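Local coordinates for protein insensitive (Drosophila melanogaster, PDB 4IX7) that binds palindromic DNA sites through its BEN domain and represses or corepresses transcription of genes in neural development, inhibiting Notch signalling, at residues E20-S25 / R32-T37; D75-V80 / K89-A94. One frame throughout, in Å; residues are numbered along the deposited sequence. Where two conformers were deposited one is given.

Contact 1: residues E20-S25 / R32-T37; sequences ENINWS and RKLLVT. With nucleotides of chain B.
The backbone O of Lys33, whose side chain meets Ile22 across the contact, accepts from Thr37 OG1 at 2.8 Å; Thr37 N adds only a weak bond, shared with Leu34 O. Lys33 CG sits 4.1 Å from Ile22 CG1. A bend at chi2 (56°) then turns the lysine chain away from the loop. The Ile22 tip goes the other way, to Leu34. Ile22 CD1 touches Leu34 CD2 at 3.6 Å, and the two side chains cross at about a right angle. The other Leu34 methyl, CD1, reaches Trp24 CH2 at 4.1 Å. Ile22 CG2 lies over the centre of one Trp24 ring face, 3.5 Å above the plane. Ile22 is thus wedged between the indole and the helix. Lys83 makes a cation-pi contact with the same indole. Asn23 OD1 closes an Asx turn across Trp24. It takes Ser25 N at 3.1 Å and, in the conformer given, Ser25 OG at 2.6 Å, both from the same face of its plane. At the segment start, Arg32 points to the DNA. In one of two conformers, Arg32 NE donates a hydrogen bond to OP2 of DC4 of chain B (3.0 Å), bent to 136°, while C2' of DT3 of chain B lies over one guanidinium face. Asp101 forms a salt bridge with Arg32 NH1. The loop thus packs on helix 27-38 of a BEN domain, and that helix also contacts the DNA backbone.

Contact 2: residues D75-V80 / K89-A94; sequences DIIFAV and KEVRNA. With nucleotides of chain A.
With chi1 at -177°, Val91 sets CG1 opposite its backbone N and CG2 beside it, and the two methyls divide the partner helix between them. Val91 CG1 meets Ile77 CG1 at 3.9 Å. Val91 CG2 meets Val80 CG1 at 3.6 Å. Ile76 CG2 only grazes Val91 CG1, at 4.5 Å. Val91 therefore fits between residues one turn apart on helix 70-84. The short segments' axes approach to 9.6 Å, and their directions differ by 125°.

Ile77 continues outward past Val91. Its CD1 lies 3.5 Å from Arg92 NE and 3.7 Å from Arg92 CG, so the methyl sits against the arginine chain, which Ile77 crosses obliquely. This holds for the conformer described, one of two. The polar partner of Arg92 NE is Glu88, through a salt bridge, and Arg92 also packs on a DNA phosphate. Lys89 points away from helix 70-84, its extended chain running to the phosphate of DC5 of chain A. The modelled gap there is too short to be trusted in detail.

No hydrogen bond joins the two segments. Shape and apolar burial hold the pair, so the basic ends of 89-94 can serve the DNA backbone without being spent on the helix packing.

How the contacts relate
The chain first closes contact 1, a short loop-to-helix return in which the loop after helix 16-19 meets helix 27-38. Contact 2 comes later, closing the turn between helices 70-84 and 88-112. The two are in series and neither encloses the other. Their centres are about 11 Å apart, and they meet directly. Leu34 CD1 packs on Val80 CG2 at 3.7 Å, and Leu35 CD2 on Ile76 CD1 at 3.6 Å. Helix 27-38 thus has the loop on one flank and helix 70-84 on another. Together the contacts join the loop and three helices. Helices 27-38 and 88-112 each send a basic residue to a different DNA strand: Arg32 to chain B, Lys89 to chain A.

Contact 1: residues E20-S25 / R32-T37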
loop_
_atom_site.group_PDB
_atom_site.type_symbol
_atom_site.label_atom_id
_atom_site.label_comp_id
_atom_site.label_asym_id
_atom_site.label_seq_id
_atom_site.Cartn_x
_atom_site.Cartn_y
_atom_site.Cartn_z
ATOM N N GLU C 20 18.709 19.878 -2.225
ATOM C CA GLU C 20 20.017 19.234 -2.124
ATOM C C GLU C 20 20.209 18.434 -0.839
ATOM O O GLU C 20 21.117 17.616 -0.762
ATOM C CB GLU C 20 21.126 20.277 -2.253
ATOM C CG GLU C 20 21.175 20.924 -3.628
ATOM C CD GLU C 20 22.051 22.154 -3.664
ATOM O OE1 GLU C 20 22.509 22.594 -2.585
ATOM O OE2 GLU C 20 22.283 22.682 -4.771
ATOM N N ASN C 21 19.345 18.645 0.149
ATOM C CA ASN C 21 19.502 17.975 1.439
ATOM C C ASN C 21 18.525 16.810 1.627
ATOM O O ASN C 21 18.480 16.182 2.685
ATOM C CB ASN C 21 19.357 18.981 2.577
ATOM C CG ASN C 21 19.790 18.414 3.915
ATOM O OD1 ASN C 21 20.791 17.692 4.008
ATOM N ND2 ASN C 21 19.021 18.716 4.960
ATOM N N ILE C 22 17.747 16.520 0.595
ATOM C CA ILE C 22 16.854 15.367 0.631
ATOM C C ILE C 22 17.640 14.064 0.481
ATOM O O ILE C 22 18.526 13.952 -0.371
ATOM C CB ILE C 22 15.788 15.485 -0.473
ATOM C CG1 ILE C 22 14.829 16.626 -0.138
ATOM C CG2 ILE C 22 15.013 14.195 -0.630
ATOM C CD1 ILE C 22 13.874 16.954 -1.260
ATOM N N ASN C 23 17.324 13.079 1.317
ATOM C CA ASN C 23 17.893 11.752 1.137
ATOM C C ASN C 23 17.042 10.985 0.138
ATOM O O ASN C 23 15.981 10.450 0.482
ATOM C CB ASN C 23 17.990 11.002 2.467
ATOM C CG ASN C 23 18.651 9.639 2.325
ATOM O OD1 ASN C 23 19.132 9.276 1.246
ATOM N ND2 ASN C 23 18.680 8.875 3.417
ATOM N N TRP C 24 17.512 10.931 -1.101
ATOM C CA TRP C 24 16.759 10.297 -2.169
ATOM C C TRP C 24 16.838 8.766 -2.115
ATOM O O TRP C 24 16.347 8.088 -3.008
ATOM C CB TRP C 24 17.218 10.830 -3.530
ATOM C CG TRP C 24 17.096 12.332 -3.656
ATOM C CD1 TRP C 24 18.097 13.256 -3.525
ATOM C CD2 TRP C 24 15.900 13.077 -3.928
ATOM N NE1 TRP C 24 17.599 14.525 -3.704
ATOM C CE2 TRP C 24 16.253 14.443 -3.951
ATOM C CE3 TRP C 24 14.565 12.721 -4.155
ATOM C CZ2 TRP C 24 15.323 15.450 -4.196
ATOM C CZ3 TRP C 24 13.645 13.719 -4.393
ATOM C CH2 TRP C 24 14.026 15.069 -4.418
ATOM N N SER C 25 17.453 8.219 -1.071
ATOM C CA SER C 25 17.531 6.767 -0.925
ATOM C C SER C 25 16.319 6.205 -0.187
ATOM O O SER C 25 16.074 5.000 -0.215
ATOM C CB SER C 25 18.818 6.350 -0.205
ATOM O OG SER C 25 18.770 6.686 1.171
ATOM N N ARG C 32 7.778 13.099 1.840
ATOM C CA ARG C 32 7.290 13.899 2.960
ATOM C C ARG C 32 7.939 15.275 2.983
ATOM O O ARG C 32 7.268 16.283 3.202
ATOM C CB ARG C 32 7.532 13.181 4.294
ATOM C CG ARG C 32 6.673 11.946 4.495
ATOM C CD ARG C 32 7.063 11.191 5.764
ATOM N NE ARG C 32 6.158 10.069 5.981
ATOM C CZ ARG C 32 5.044 10.137 6.702
ATOM N NH1 ARG C 32 4.270 9.067 6.827
ATOM N NH2 ARG C 32 4.705 11.270 7.303
ATOM N N LYS C 33 9.251 15.322 2.753
ATOM C CA LYS C 33 9.946 16.605 2.799
ATOM C C LYS C 33 9.449 17.541 1.709
ATOM O O LYS C 33 9.215 18.725 1.959
ATOM C CB LYS C 33 11.462 16.431 2.698
ATOM C CG LYS C 33 12.239 17.740 2.828
ATOM C CD LYS C 33 11.906 18.462 4.134
ATOM C CE LYS C 33 12.942 19.536 4.456
ATOM N NZ LYS C 33 12.656 20.267 5.727
ATOM N N LEU C 34 9.283 17.013 0.500
ATOM C CA LEU C 34 8.774 17.845 -0.586
ATOM C C LEU C 34 7.375 18.340 -0.238
ATOM O O LEU C 34 7.061 19.510 -0.449
ATOM C CB LEU C 34 8.768 17.074 -1.911
ATOM C CG LEU C 34 10.148 16.740 -2.491
ATOM C CD1 LEU C 34 10.025 15.760 -3.649
ATOM C CD2 LEU C 34 10.832 18.019 -2.953
ATOM N N LEU C 35 6.532 17.455 0.287
ATOM C CA LEU C 35 5.164 17.844 0.631
ATOM C C LEU C 35 5.081 18.999 1.619
ATOM O O LEU C 35 4.297 19.922 1.417
ATOM C CB LEU C 35 4.380 16.654 1.181
ATOM C CG LEU C 35 3.927 15.608 0.163
ATOM C CD1 LEU C 35 3.419 14.392 0.918
ATOM C CD2 LEU C 35 2.853 16.133 -0.802
ATOM N N VAL C 36 5.871 18.960 2.689
ATOM C CA VAL C 36 5.787 20.020 3.690
ATOM C C VAL C 36 6.488 21.293 3.244
ATOM O O VAL C 36 6.356 22.334 3.890
ATOM C CB VAL C 36 6.310 19.573 5.070
ATOM C CG1 VAL C 36 5.454 18.416 5.584
ATOM C CG2 VAL C 36 7.800 19.211 5.002
ATOM N N THR C 37 7.239 21.204 2.150
ATOM C CA THR C 37 7.863 22.386 1.562
ATOM C C THR C 37 6.903 23.084 0.600
ATOM O O THR C 37 6.863 24.318 0.523
ATOM C CB THR C 37 9.177 22.018 0.828
ATOM O OG1 THR C 37 10.062 21.360 1.745
ATOM C CG2 THR C 37 9.875 23.279 0.311
ATOM P P DT B 3 8.121 12.758 9.538
ATOM O OP1 DT B 3 9.429 13.126 8.948
ATOM O OP2 DT B 3 6.854 13.272 9.001
ATOM O "O5'" DT B 3 8.012 11.157 9.514
ATOM C "C5'" DT B 3 9.128 10.429 9.950
ATOM C "C4'" DT B 3 8.771 8.961 9.935
ATOM O "O4'" DT B 3 7.774 8.723 10.958
ATOM C "C3'" DT B 3 8.162 8.461 8.628
ATOM O "O3'" DT B 3 9.012 7.421 8.123
ATOM C "C2'" DT B 3 6.768 7.984 9.025
ATOM C "C1'" DT B 3 6.927 7.680 10.501
ATOM N N1 DT B 3 5.689 7.755 11.308
ATOM C C2 DT B 3 5.396 6.708 12.167
ATOM O O2 DT B 3 6.095 5.709 12.270
ATOM N N3 DT B 3 4.240 6.874 12.888
ATOM C C4 DT B 3 3.397 7.966 12.866
ATOM O O4 DT B 3 2.386 8.015 13.562
ATOM C C5 DT B 3 3.770 9.023 11.962
ATOM C C7 DT B 3 2.920 10.254 11.845
ATOM C C6 DT B 3 4.891 8.881 11.248
ATOM P P DC B 4 8.680 6.704 6.730
ATOM O OP1 DC B 4 9.951 6.198 6.158
ATOM O OP2 DC B 4 7.804 7.602 5.943
ATOM O "O5'" DC B 4 7.763 5.481 7.159
ATOM C "C5'" DC B 4 8.324 4.499 8.018
ATOM C "C4'" DC B 4 7.222 3.564 8.461
ATOM O "O4'" DC B 4 6.244 4.303 9.223
ATOM C "C3'" DC B 4 6.415 2.956 7.317
ATOM O "O3'" DC B 4 6.877 1.621 7.205
ATOM C "C2'" DC B 4 4.953 3.042 7.763
ATOM C "C1'" DC B 4 5.055 3.542 9.192
ATOM N N1 DC B 4 3.970 4.471 9.604
ATOM C C2 DC B 4 3.083 4.088 10.614
ATOM O O2 DC B 4 3.230 2.979 11.135
ATOM N N3 DC B 4 2.097 4.936 10.983
ATOM C C4 DC B 4 1.975 6.130 10.383
ATOM N N4 DC B 4 0.982 6.945 10.780
ATOM C C5 DC B 4 2.862 6.530 9.334
ATOM C C6 DC B 4 3.835 5.680 8.980
#

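Contact 2: residues D75-V80 / K89-A94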
loop_
_atom_site.group_PDB
_atom_site.type_symbol
_atom_site.label_atom_id
_atom_site.label_comp_id
_atom_site.label_asym_id
_atom_site.label_seq_id
_atom_site.Cartn_x
_atom_site.Cartn_y
_atom_site.Cartn_z
ATOM N N ASP C 75 4.482 16.897 -10.183
ATOM C CA ASP C 75 5.890 17.268 -10.083
ATOM C C ASP C 75 6.610 16.511 -8.975
ATOM O O ASP C 75 7.763 16.104 -9.147
ATOM C CB ASP C 75 6.050 18.775 -9.883
ATOM C CG ASP C 75 5.936 19.549 -11.187
ATOM O OD1 ASP C 75 5.914 18.915 -12.267
ATOM O OD2 ASP C 75 5.884 20.792 -11.116
ATOM N N ILE C 76 5.940 16.324 -7.840
ATOM C CA ILE C 76 6.537 15.570 -6.746
ATOM C C ILE C 76 6.797 14.140 -7.190
ATOM O O ILE C 76 7.869 13.592 -6.938
ATOM C CB ILE C 76 5.649 15.594 -5.488
ATOM C CG1 ILE C 76 5.638 17.013 -4.905
ATOM C CG2 ILE C 76 6.135 14.571 -4.447
ATOM C CD1 ILE C 76 4.612 17.204 -3.814
ATOM N N ILE C 77 5.828 13.545 -7.875
ATOM C CA ILE C 77 5.988 12.182 -8.382
ATOM C C ILE C 77 7.133 12.132 -9.390
ATOM O O ILE C 77 7.966 11.231 -9.343
ATOM C CB ILE C 77 4.686 11.659 -9.005
ATOM C CG1 ILE C 77 3.616 11.497 -7.925
ATOM C CG2 ILE C 77 4.926 10.341 -9.712
ATOM C CD1 ILE C 77 2.208 11.241 -8.491
ATOM N N PHE C 78 7.189 13.116 -10.281
ATOM C CA PHE C 78 8.282 13.191 -11.244
ATOM C C PHE C 78 9.639 13.197 -10.545
ATOM O O PHE C 78 10.526 12.406 -10.884
ATOM C CB PHE C 78 8.143 14.432 -12.133
ATOM C CG PHE C 78 9.229 14.562 -13.162
ATOM C CD1 PHE C 78 9.059 14.039 -14.433
ATOM C CD2 PHE C 78 10.416 15.217 -12.862
ATOM C CE1 PHE C 78 10.056 14.158 -15.388
ATOM C CE2 PHE C 78 11.420 15.336 -13.812
ATOM C CZ PHE C 78 11.236 14.808 -15.077
ATOM N N ALA C 79 9.800 14.083 -9.568
ATOM C CA ALA C 79 11.086 14.233 -8.903
ATOM C C ALA C 79 11.490 12.968 -8.141
ATOM O O ALA C 79 12.629 12.504 -8.249
ATOM C CB ALA C 79 11.057 15.416 -7.966
ATOM N N VAL C 80 10.567 12.412 -7.362
ATOM C CA VAL C 80 10.916 11.273 -6.511
ATOM C C VAL C 80 11.189 10.016 -7.344
ATOM O O VAL C 80 12.165 9.309 -7.106
ATOM C CB VAL C 80 9.845 11.007 -5.417
ATOM C CG1 VAL C 80 10.196 9.753 -4.612
ATOM C CG2 VAL C 80 9.739 12.197 -4.487
ATOM N N LYS C 89 3.299 4.501 -7.935
ATOM C CA LYS C 89 2.400 4.031 -6.882
ATOM C C LYS C 89 3.019 4.190 -5.480
ATOM O O LYS C 89 2.340 4.585 -4.528
ATOM C CB LYS C 89 1.997 2.576 -7.125
ATOM C CG LYS C 89 1.042 2.044 -6.078
ATOM C CD LYS C 89 0.681 0.586 -6.321
ATOM C CE LYS C 89 -0.194 0.063 -5.185
ATOM N NZ LYS C 89 -0.723 -1.306 -5.451
ATOM N N GLU C 90 4.307 3.887 -5.366
ATOM C CA GLU C 90 5.035 4.004 -4.109
ATOM C C GLU C 90 5.048 5.456 -3.628
ATOM O O GLU C 90 4.871 5.724 -2.443
ATOM C CB GLU C 90 6.467 3.504 -4.305
ATOM C CG GLU C 90 7.247 3.260 -3.039
ATOM C CD GLU C 90 8.577 2.591 -3.330
ATOM O OE1 GLU C 90 8.680 1.939 -4.396
ATOM O OE2 GLU C 90 9.514 2.728 -2.511
ATOM N N VAL C 91 5.239 6.389 -4.556
ATOM C CA VAL C 91 5.228 7.799 -4.194
ATOM C C VAL C 91 3.832 8.218 -3.760
ATOM O O VAL C 91 3.671 8.899 -2.754
ATOM C CB VAL C 91 5.714 8.690 -5.345
ATOM C CG1 VAL C 91 5.743 10.136 -4.902
ATOM C CG2 VAL C 91 7.106 8.249 -5.783
ATOM N N ARG C 92 2.816 7.815 -4.516
ATOM C CA ARG C 92 1.447 8.180 -4.177
ATOM C C ARG C 92 1.059 7.649 -2.799
ATOM O O ARG C 92 0.379 8.333 -2.029
ATOM C CB ARG C 92 0.476 7.695 -5.262
ATOM C CG ARG C 92 0.552 8.530 -6.527
ATOM C CD ARG C 92 -0.315 7.975 -7.649
ATOM N NE ARG C 92 -0.472 8.969 -8.704
ATOM C CZ ARG C 92 -1.538 9.752 -8.831
ATOM N NH1 ARG C 92 -2.553 9.636 -7.983
ATOM N NH2 ARG C 92 -1.593 10.641 -9.812
ATOM N N ASN C 93 1.502 6.431 -2.480
ATOM C CA ASN C 93 1.207 5.869 -1.168
ATOM C C ASN C 93 1.828 6.697 -0.055
ATOM O O ASN C 93 1.213 6.912 0.993
ATOM C CB ASN C 93 1.647 4.414 -1.047
ATOM C CG ASN C 93 1.344 3.846 0.315
ATOM O OD1 ASN C 93 2.254 3.549 1.093
ATOM N ND2 ASN C 93 0.054 3.727 0.634
ATOM N N ALA C 94 3.038 7.195 -0.287
ATOM C CA ALA C 94 3.660 8.068 0.696
ATOM C C ALA C 94 2.870 9.360 0.893
ATOM O O ALA C 94 2.751 9.845 2.020
ATOM C CB ALA C 94 5.103 8.364 0.309
ATOM P P DC A 5 -2.216 -1.355 -8.531
ATOM O OP1 DC A 5 -1.361 -0.582 -9.461
ATOM O OP2 DC A 5 -1.616 -2.136 -7.441
ATOM O "O5'" DC A 5 -3.277 -0.369 -7.847
ATOM C "C5'" DC A 5 -4.111 0.402 -8.667
ATOM C "C4'" DC A 5 -5.141 1.082 -7.792
ATOM O "O4'" DC A 5 -6.043 0.092 -7.250
ATOM C "C3'" DC A 5 -4.563 1.765 -6.565
ATOM O "O3'" DC A 5 -4.432 3.113 -6.926
ATOM C "C2'" DC A 5 -5.629 1.578 -5.485
ATOM C "C1'" DC A 5 -6.692 0.737 -6.168
ATOM N N1 DC A 5 -7.260 -0.321 -5.333
ATOM C C2 DC A 5 -8.554 -0.185 -4.829
ATOM O O2 DC A 5 -9.177 0.862 -5.070
ATOM N N3 DC A 5 -9.070 -1.192 -4.085
ATOM C C4 DC A 5 -8.348 -2.289 -3.839
ATOM N N4 DC A 5 -8.911 -3.248 -3.097
ATOM C C5 DC A 5 -7.023 -2.439 -4.350
ATOM C C6 DC A 5 -6.526 -1.445 -5.089
#